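Long-range contacts in glutamate receptor IIB (Drosophila melanogaster, PDB 4WXJ), which binds glutamate in the two-lobed ligand-binding domain described here and probably serves, as a whole receptor, as a glutamate-gated cation channel in the postsynaptic muscle membrane: residues I118-Y123 / T215-S220; I9-A14 / N89-I94; V111-L116 / K224-A229. One frame throughout, in Å; residues are numbered along the deposited sequence.

Contact 1: I118-Y123 / T215-S220; sequences ISILSY and TQIGES
Ile217 carries CG1 anti to the carbonyl carbon (chi1 -68°) and is extended beyond it, which sends CD1 across to Ser122, whose OG is anti to its own backbone N (chi1 178°). The fit is tight: Ile217 CD1 lies 3.2 Å from Ser122 CB, closer than carbons usually pack. On the same face Ile120 crosses Ile217 obliquely, CB to CB 3.9 Å, and continues onto Ala196 and Leu198 of strand 195-200. Ser122 OG donates to Tyr123 O at 3.0 Å from above the carbonyl plane, and also hydrogen-bonds Thr126 OG1. Ser122 and Thr215 form an antiparallel hydrogen-bonded pair, each N reaching the other's O at 2.9 Å and nearly along the C=O axis. Further on, Ile217 N donates to Ile120 O at 2.9 Å, in the carbonyl plane. The chain then turns a corner at Gly218, and Ser220 CA returns to Ile118 O as a CA-H...O contact of 3.4 Å. On the other face Leu121 and Gln216 both rest on Leu204 of helix 201-208. Main-chain bonds thus set the register whatever the side chains, and the Ser122 hydroxyl, beside apolar isoleucines, finds its polar partners in Tyr123 and Thr126.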
loop_
_atom_site.group_PDB
_atom_site.type_symbol
_atom_site.label_atom_id
_atom_site.label_comp_id
_atom_site.label_asym_id
_atom_site.label_seq_id
_atom_site.Cartn_x
_atom_site.Cartn_y
_atom_site.Cartn_z
ATOM N N ILE A 118 -7.069 8.243 -1.322
ATOM C CA ILE A 118 -7.494 7.318 -2.363
ATOM C C ILE A 118 -7.971 8.114 -3.571
ATOM O O ILE A 118 -8.530 9.201 -3.425
ATOM C CB ILE A 118 -8.623 6.391 -1.863
ATOM C CG1 ILE A 118 -8.133 5.530 -0.696
ATOM C CG2 ILE A 118 -9.139 5.500 -2.993
ATOM C CD1 ILE A 118 -9.248 4.815 0.046
ATOM N N SER A 119 -7.744 7.578 -4.764
ATOM C CA SER A 119 -8.249 8.210 -5.973
ATOM C C SER A 119 -8.431 7.176 -7.078
ATOM O O SER A 119 -8.305 5.972 -6.843
ATOM C CB SER A 119 -7.310 9.329 -6.428
ATOM O OG SER A 119 -7.962 10.195 -7.344
ATOM N N ILE A 120 -8.730 7.659 -8.280
ATOM C CA ILE A 120 -9.098 6.797 -9.396
ATOM C C ILE A 120 -8.054 6.850 -10.509
ATOM O O ILE A 120 -7.804 7.909 -11.081
ATOM C CB ILE A 120 -10.469 7.200 -9.976
ATOM C CG1 ILE A 120 -11.538 7.222 -8.878
ATOM C CG2 ILE A 120 -10.880 6.242 -11.093
ATOM C CD1 ILE A 120 -12.796 7.968 -9.272
ATOM N N LEU A 121 -7.452 5.703 -10.812
ATOM C CA LEU A 121 -6.547 5.587 -11.952
ATOM C C LEU A 121 -7.346 5.162 -13.175
ATOM O O LEU A 121 -8.057 4.154 -13.141
ATOM C CB LEU A 121 -5.426 4.583 -11.673
ATOM C CG LEU A 121 -4.446 4.349 -12.829
ATOM C CD1 LEU A 121 -3.668 5.614 -13.145
ATOM C CD2 LEU A 121 -3.501 3.203 -12.513
ATOM N N SER A 122 -7.222 5.930 -14.253
ATOM C CA SER A 122 -8.005 5.689 -15.457
ATOM C C SER A 122 -7.177 5.835 -16.728
ATOM O O SER A 122 -6.123 6.471 -16.735
ATOM C CB SER A 122 -9.193 6.648 -15.512
ATOM O OG SER A 122 -9.937 6.460 -16.703
ATOM N N TYR A 123 -7.673 5.229 -17.801
ATOM C CA TYR A 123 -7.114 5.425 -19.128
ATOM C C TYR A 123 -7.559 6.793 -19.623
ATOM O O TYR A 123 -8.698 7.195 -19.389
ATOM C CB TYR A 123 -7.580 4.320 -20.078
ATOM C CG TYR A 123 -6.718 4.138 -21.306
ATOM C CD1 TYR A 123 -5.641 3.262 -21.297
ATOM C CD2 TYR A 123 -6.987 4.832 -22.479
ATOM C CE1 TYR A 123 -4.851 3.087 -22.417
ATOM C CE2 TYR A 123 -6.202 4.664 -23.605
ATOM C CZ TYR A 123 -5.136 3.789 -23.568
ATOM O OH TYR A 123 -4.351 3.619 -24.685
ATOM N N THR A 215 -4.241 8.612 -16.429
ATOM C CA THR A 215 -4.481 9.859 -15.712
ATOM C C THR A 215 -5.331 9.614 -14.469
ATOM O O THR A 215 -5.922 8.544 -14.306
ATOM C CB THR A 215 -5.183 10.903 -16.608
ATOM O OG1 THR A 215 -5.284 12.151 -15.909
ATOM C CG2 THR A 215 -6.577 10.429 -17.011
ATOM N N GLN A 216 -5.386 10.615 -13.596
ATOM C CA GLN A 216 -6.195 10.543 -12.386
ATOM C C GLN A 216 -7.556 11.183 -12.633
ATOM O O GLN A 216 -7.642 12.249 -13.243
ATOM C CB GLN A 216 -5.480 11.236 -11.223
ATOM C CG GLN A 216 -6.228 11.169 -9.892
ATOM C CD GLN A 216 -5.544 11.951 -8.784
ATOM O OE1 GLN A 216 -6.205 12.494 -7.900
ATOM N NE2 GLN A 216 -4.216 12.006 -8.821
ATOM N N ILE A 217 -8.615 10.525 -12.166
ATOM C CA ILE A 217 -9.960 11.087 -12.236
ATOM C C ILE A 217 -10.354 11.679 -10.887
ATOM O O ILE A 217 -10.317 10.998 -9.863
ATOM C CB ILE A 217 -11.004 10.031 -12.654
ATOM C CG1 ILE A 217 -10.773 9.610 -14.107
ATOM C CG2 ILE A 217 -12.429 10.579 -12.479
ATOM C CD1 ILE A 217 -11.681 8.490 -14.589
ATOM N N GLY A 218 -10.735 12.952 -10.901
ATOM C CA GLY A 218 -11.243 13.613 -9.716
ATOM C C GLY A 218 -10.183 13.913 -8.677
ATOM O O GLY A 218 -8.982 13.805 -8.936
ATOM N N GLU A 219 -10.644 14.294 -7.491
ATOM C CA GLU A 219 -9.769 14.654 -6.385
ATOM C C GLU A 219 -9.448 13.447 -5.515
ATOM O O GLU A 219 -10.121 12.418 -5.586
ATOM C CB GLU A 219 -10.421 15.742 -5.527
ATOM C CG GLU A 219 -10.606 17.071 -6.236
ATOM C CD GLU A 219 -9.370 17.945 -6.169
ATOM O OE1 GLU A 219 -8.930 18.271 -5.046
ATOM O OE2 GLU A 219 -8.838 18.306 -7.240
ATOM N N SER A 220 -8.417 13.582 -4.688
ATOM C CA SER A 220 -8.132 12.589 -3.667
ATOM C C SER A 220 -9.225 12.634 -2.608
ATOM O O SER A 220 -9.740 13.704 -2.291
ATOM C CB SER A 220 -6.762 12.840 -3.034
ATOM O OG SER A 220 -6.554 12.004 -1.908
#

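Contact 2: I9-A14 / N89-I94; sequences IRYTVA and NAQIGI
Five hydrogen bonds join 9-14 to 89-94, and four of them are purely main-chain. Thr12 O is gripped twice, by Gln91 N at 3.0 Å and by Ile92 N at 3.2 Å, both in the plane of its carbonyl. From there the parallel ladder steps forward: Ala14 N donates to Ile92 O (2.7 Å), and Ile94 N to Ala14 O (3.0 Å), each nearly along the C=O axis. The fifth bond comes from a side chain. Gln91 is bent at chi2 (70°), so its amide folds back against the neighbouring strand and OE1 accepts the N-H of Thr12 N at 2.7 Å, with 158° at the hydrogen. The amide oxygen thereby acts like a main-chain carbonyl just ahead of the short strand 92-93. An alanine here would remove this acceptor and would probably leave Thr12 N without the partner that extends the pairing towards Tyr11.

Apolar contacts lie on both faces. Ile92 CD1 meets the Tyr11 ring obliquely at CD2, 3.6 Å away, while Gln91 CB approaches the same ring at CD1; Phe56 and Phe236 also pack on this tyrosine. Val13 CG1 and Ile94 CG2 touch at 3.6 Å, their side chains side by side and pointing the same way, and Ile94 goes on to Ala43, Leu46 and Ile47 of helix 42-54. Across the sheet from Val13 and Ile92, the methyls Ala14 CB and Ala90 CB meet at 3.6 Å.

Strand 10-15 also bonds to 57-62 along its other edge, which places it between 57-62 and 92-93 in the parallel sheet. With helices packed against it, this is the beta-alpha-beta core of the first lobe in the periplasmic-binding-protein fold.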
loop_
_atom_site.group_PDB
_atom_site.type_symbol
_atom_site.label_atom_id
_atom_site.label_comp_id
_atom_site.label_asym_id
_atom_site.label_seq_id
_atom_site.Cartn_x
_atom_site.Cartn_y
_atom_site.Cartn_z
ATOM N N ILE A 9 21.131 -6.274 18.790
ATOM C CA ILE A 9 19.732 -6.560 18.500
ATOM C C ILE A 9 19.485 -6.597 16.994
ATOM O O ILE A 9 19.808 -5.646 16.280
ATOM C CB ILE A 9 18.797 -5.515 19.148
ATOM C CG1 ILE A 9 18.918 -5.581 20.673
ATOM C CG2 ILE A 9 17.343 -5.747 18.721
ATOM C CD1 ILE A 9 18.206 -4.463 21.415
ATOM N N ARG A 10 18.907 -7.701 16.527
ATOM C CA ARG A 10 18.579 -7.873 15.116
ATOM C C ARG A 10 17.079 -8.087 14.941
ATOM O O ARG A 10 16.462 -8.845 15.690
ATOM C CB ARG A 10 19.352 -9.051 14.520
ATOM C CG ARG A 10 19.160 -9.217 13.017
ATOM C CD ARG A 10 19.990 -10.365 12.471
ATOM N NE ARG A 10 19.613 -11.643 13.070
ATOM C CZ ARG A 10 18.600 -12.402 12.657
ATOM N NH1 ARG A 10 17.841 -12.022 11.637
ATOM N NH2 ARG A 10 18.342 -13.549 13.272
ATOM N N TYR A 11 16.503 -7.411 13.948
ATOM C CA TYR A 11 15.079 -7.529 13.645
ATOM C C TYR A 11 14.850 -8.150 12.273
ATOM O O TYR A 11 15.414 -7.704 11.276
ATOM C CB TYR A 11 14.402 -6.158 13.697
ATOM C CG TYR A 11 14.376 -5.518 15.066
ATOM C CD1 TYR A 11 14.023 -6.249 16.191
ATOM C CD2 TYR A 11 14.703 -4.180 15.230
ATOM C CE1 TYR A 11 13.997 -5.663 17.443
ATOM C CE2 TYR A 11 14.680 -3.586 16.475
ATOM C CZ TYR A 11 14.327 -4.332 17.578
ATOM O OH TYR A 11 14.304 -3.743 18.822
ATOM N N THR A 12 14.016 -9.183 12.227
ATOM C CA THR A 12 13.568 -9.730 10.955
ATOM C C THR A 12 12.504 -8.799 10.379
ATOM O O THR A 12 11.461 -8.579 10.995
ATOM C CB THR A 12 13.008 -11.154 11.109
ATOM O OG1 THR A 12 14.048 -12.030 11.563
ATOM C CG2 THR A 12 12.463 -11.672 9.780
ATOM N N VAL A 13 12.784 -8.250 9.200
ATOM C CA VAL A 13 11.889 -7.289 8.561
ATOM C C VAL A 13 11.058 -7.958 7.473
ATOM O O VAL A 13 11.568 -8.291 6.404
ATOM C CB VAL A 13 12.673 -6.111 7.945
ATOM C CG1 VAL A 13 11.722 -5.119 7.275
ATOM C CG2 VAL A 13 13.505 -5.412 9.011
ATOM N N ALA A 14 9.773 -8.145 7.751
ATOM C CA ALA A 14 8.856 -8.710 6.771
ATOM C C ALA A 14 8.390 -7.622 5.810
ATOM O O ALA A 14 8.006 -6.532 6.232
ATOM C CB ALA A 14 7.667 -9.358 7.461
ATOM N N ASN A 89 7.243 -14.481 13.512
ATOM C CA ASN A 89 8.321 -14.840 12.595
ATOM C C ASN A 89 9.085 -13.600 12.141
ATOM O O ASN A 89 10.184 -13.698 11.592
ATOM C CB ASN A 89 7.773 -15.587 11.379
ATOM C CG ASN A 89 7.253 -16.968 11.726
ATOM O OD1 ASN A 89 7.553 -17.507 12.792
ATOM N ND2 ASN A 89 6.477 -17.553 10.821
ATOM N N ALA A 90 8.487 -12.435 12.370
ATOM C CA ALA A 90 9.123 -11.160 12.072
ATOM C C ALA A 90 8.805 -10.166 13.179
ATOM O O ALA A 90 7.758 -10.256 13.821
ATOM C CB ALA A 90 8.661 -10.632 10.725
ATOM N N GLN A 91 9.718 -9.226 13.401
ATOM C CA GLN A 91 9.563 -8.226 14.451
ATOM C C GLN A 91 9.108 -6.887 13.870
ATOM O O GLN A 91 8.566 -6.041 14.582
ATOM C CB GLN A 91 10.878 -8.048 15.215
ATOM C CG GLN A 91 11.315 -9.276 16.006
ATOM C CD GLN A 91 11.770 -10.422 15.119
ATOM O OE1 GLN A 91 12.585 -10.237 14.214
ATOM N NE2 GLN A 91 11.238 -11.614 15.371
ATOM N N ILE A 92 9.337 -6.709 12.572
ATOM C CA ILE A 92 8.998 -5.469 11.884
ATOM C C ILE A 92 8.387 -5.776 10.518
ATOM O O ILE A 92 8.912 -6.595 9.766
ATOM C CB ILE A 92 10.246 -4.567 11.717
ATOM C CG1 ILE A 92 10.694 -4.037 13.084
ATOM C CG2 ILE A 92 9.954 -3.404 10.772
ATOM C CD1 ILE A 92 12.010 -3.282 13.067
ATOM N N GLY A 93 7.270 -5.117 10.215
ATOM C CA GLY A 93 6.606 -5.250 8.929
ATOM C C GLY A 93 6.480 -3.895 8.258
ATOM O O GLY A 93 6.016 -2.938 8.879
ATOM N N ILE A 94 6.895 -3.802 6.997
ATOM C CA ILE A 94 6.911 -2.514 6.306
ATOM C C ILE A 94 6.737 -2.615 4.791
ATOM O O ILE A 94 7.224 -3.546 4.148
ATOM C CB ILE A 94 8.226 -1.751 6.593
ATOM C CG1 ILE A 94 8.193 -0.364 5.935
ATOM C CG2 ILE A 94 9.431 -2.559 6.114
ATOM C CD1 ILE A 94 9.329 0.549 6.354
#

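Contact 3: V111-L116 / K224-A229; sequences VPFMQL and KHYGIA
Four main-chain bonds pair 111-116 with 224-229 in antiparallel fashion, and they differ in how the donor meets the carbonyl. Phe113 N donates to Tyr226 O at 2.9 Å, nearly along the C=O axis, and Tyr226 N donates to Met114 O at 2.8 Å within the carbonyl plane. At the far end Leu116 N meets Lys224 O at 2.9 Å and Lys224 N returns to Leu116 O at 3.0 Å, both donors standing above the carbonyl planes rather than on a lone pair. Gln115 O has a weak outside partner in Arg257 NH1. Ile228 N lies at the edge of the Phe113 ring but is satisfied by a hydrogen bond with Thr110 OG1, and the strand's other side bonds to Leu97 and Ile99 through Gly227 and His225.

Tyr226 is the hub of the side chains. Its buried OH is held by Glu200 OE1 and Thr202 OG1, which should fix the ring's position. Leu116, with CG in the crowded position between N and carbonyl carbon (chi1 52°), sets CD2 over the centre of that ring, 3.5 Å from the centroid and only 7° off the normal. Met114 runs alongside as a Met-aromatic contact, SD to Tyr226 CD2 3.8 Å, approaching obliquely. The Phe113 ring, also from a crowded first torsion (60°), lays one face on the root of the tyrosine, CZ to Tyr226 CB 3.5 Å, and presses on Leu46 and Ile244 of flanking helices.

Tyr226 also touches the bound glutamate as well as Asp96 and Thr98, so this packing backs one wall of the pocket. Paired strands passing between the two lobes beside the ligand are the interlobe hinge of ionotropic glutamate receptor ligand-binding domains.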
loop_
_atom_site.group_PDB
_atom_site.type_symbol
_atom_site.label_atom_id
_atom_site.label_comp_id
_atom_site.label_asym_id
_atom_site.label_seq_id
_atom_site.Cartn_x
_atom_site.Cartn_y
_atom_site.Cartn_z
ATOM N N VAL A 111 3.947 5.319 14.806
ATOM C CA VAL A 111 3.395 6.537 14.234
ATOM C C VAL A 111 3.546 6.429 12.722
ATOM O O VAL A 111 4.480 5.788 12.242
ATOM C CB VAL A 111 4.106 7.805 14.739
ATOM C CG1 VAL A 111 3.838 8.016 16.215
ATOM C CG2 VAL A 111 5.605 7.726 14.467
ATOM N N PRO A 112 2.631 7.046 11.962
ATOM C CA PRO A 112 2.772 6.910 10.508
ATOM C C PRO A 112 4.013 7.601 9.955
ATOM O O PRO A 112 4.455 8.599 10.525
ATOM C CB PRO A 112 1.506 7.582 9.966
ATOM C CG PRO A 112 0.549 7.609 11.110
ATOM C CD PRO A 112 1.395 7.755 12.334
ATOM N N PHE A 113 4.562 7.072 8.863
ATOM C CA PHE A 113 5.678 7.719 8.174
ATOM C C PHE A 113 5.227 8.349 6.858
ATOM O O PHE A 113 6.017 8.994 6.170
ATOM C CB PHE A 113 6.818 6.721 7.922
ATOM C CG PHE A 113 6.433 5.539 7.072
ATOM C CD1 PHE A 113 6.464 5.619 5.689
ATOM C CD2 PHE A 113 6.071 4.337 7.660
ATOM C CE1 PHE A 113 6.123 4.528 4.909
ATOM C CE2 PHE A 113 5.729 3.244 6.887
ATOM C CZ PHE A 113 5.755 3.339 5.509
ATOM N N MET A 114 3.955 8.170 6.518
ATOM C CA MET A 114 3.406 8.757 5.300
ATOM C C MET A 114 1.890 8.879 5.388
ATOM O O MET A 114 1.206 7.962 5.849
ATOM C CB MET A 114 3.798 7.918 4.081
ATOM C CG MET A 114 3.593 8.623 2.746
ATOM S SD MET A 114 4.200 7.674 1.331
ATOM C CE MET A 114 5.956 7.609 1.670
ATOM N N GLN A 115 1.375 10.026 4.957
ATOM C CA GLN A 115 -0.063 10.249 4.874
ATOM C C GLN A 115 -0.455 10.275 3.404
ATOM O O GLN A 115 0.337 10.675 2.548
ATOM C CB GLN A 115 -0.470 11.550 5.578
ATOM C CG GLN A 115 0.207 12.799 5.045
ATOM C CD GLN A 115 -0.238 14.060 5.768
ATOM O OE1 GLN A 115 -0.387 14.068 6.990
ATOM N NE2 GLN A 115 -0.454 15.131 5.015
ATOM N N LEU A 116 -1.675 9.838 3.115
ATOM C CA LEU A 116 -2.118 9.659 1.742
ATOM C C LEU A 116 -3.639 9.670 1.652
ATOM O O LEU A 116 -4.336 9.853 2.652
ATOM C CB LEU A 116 -1.571 8.342 1.180
ATOM C CG LEU A 116 -1.845 7.118 2.056
ATOM C CD1 LEU A 116 -2.239 5.914 1.216
ATOM C CD2 LEU A 116 -0.627 6.795 2.911
ATOM N N LYS A 224 -5.723 8.338 4.834
ATOM C CA LYS A 224 -5.060 7.080 5.155
ATOM C C LYS A 224 -3.597 7.311 5.523
ATOM O O LYS A 224 -3.019 8.344 5.186
ATOM C CB LYS A 224 -5.174 6.108 3.977
ATOM C CG LYS A 224 -6.605 5.880 3.494
ATOM C CD LYS A 224 -7.522 5.346 4.598
ATOM C CE LYS A 224 -8.986 5.376 4.176
ATOM N NZ LYS A 224 -9.904 5.211 5.340
ATOM N N HIS A 225 -3.012 6.340 6.221
ATOM C CA HIS A 225 -1.646 6.453 6.720
ATOM C C HIS A 225 -0.871 5.154 6.537
ATOM O O HIS A 225 -1.421 4.068 6.725
ATOM C CB HIS A 225 -1.638 6.822 8.209
ATOM C CG HIS A 225 -2.609 7.903 8.582
ATOM N ND1 HIS A 225 -2.314 9.237 8.456
ATOM C CD2 HIS A 225 -3.860 7.830 9.097
ATOM C CE1 HIS A 225 -3.352 9.954 8.867
ATOM N NE2 HIS A 225 -4.296 9.127 9.261
ATOM N N TYR A 226 0.406 5.275 6.179
ATOM C CA TYR A 226 1.326 4.142 6.206
ATOM C C TYR A 226 2.064 4.116 7.534
ATOM O O TYR A 226 2.574 5.141 7.988
ATOM C CB TYR A 226 2.348 4.213 5.070
ATOM C CG TYR A 226 1.786 4.087 3.673
ATOM C CD1 TYR A 226 0.561 3.477 3.435
ATOM C CD2 TYR A 226 2.495 4.576 2.586
ATOM C CE1 TYR A 226 0.059 3.366 2.151
ATOM C CE2 TYR A 226 2.003 4.467 1.303
ATOM C CZ TYR A 226 0.787 3.864 1.091
ATOM O OH TYR A 226 0.302 3.757 -0.192
ATOM N N GLY A 227 2.133 2.936 8.143
ATOM C CA GLY A 227 2.842 2.757 9.395
ATOM C C GLY A 227 3.656 1.479 9.385
ATOM O O GLY A 227 3.347 0.539 8.651
ATOM N N ILE A 228 4.708 1.449 10.194
ATOM C CA ILE A 228 5.476 0.230 10.387
ATOM C C ILE A 228 4.730 -0.665 11.366
ATOM O O ILE A 228 4.389 -0.240 12.471
ATOM C CB ILE A 228 6.896 0.520 10.910
ATOM C CG1 ILE A 228 7.703 1.264 9.841
ATOM C CG2 ILE A 228 7.594 -0.785 11.307
ATOM C CD1 ILE A 228 9.118 1.633 10.258
ATOM N N ALA A 229 4.478 -1.901 10.954
ATOM C CA ALA A 229 3.762 -2.854 11.790
ATOM C C ALA A 229 4.730 -3.607 12.698
ATOM O O ALA A 229 5.799 -4.034 12.258
ATOM C CB ALA A 229 2.976 -3.828 10.928
#

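Contacts 1 and 3 use the same two long strands, 108-123 and 214-230, at different levels: contact 3 lies nearer the middle of the chain, beside the ligand, and contact 1 further into the second lobe, partly open to solvent at its turn. They meet through Ile118 CD1 and Lys224 CE. Contact 2, the most buried, belongs to the first lobe's parallel sheet, its centre about 34 Å from that of contact 1. It joins contact 3 directly through a probable hydrogen bond between Gly93 N and Ala229 O, and through packing on Ile228. Aliphatic packing marks contact 1, a glutamine mimicking main chain contact 2, and aromatic packing around a pocket residue contact 3.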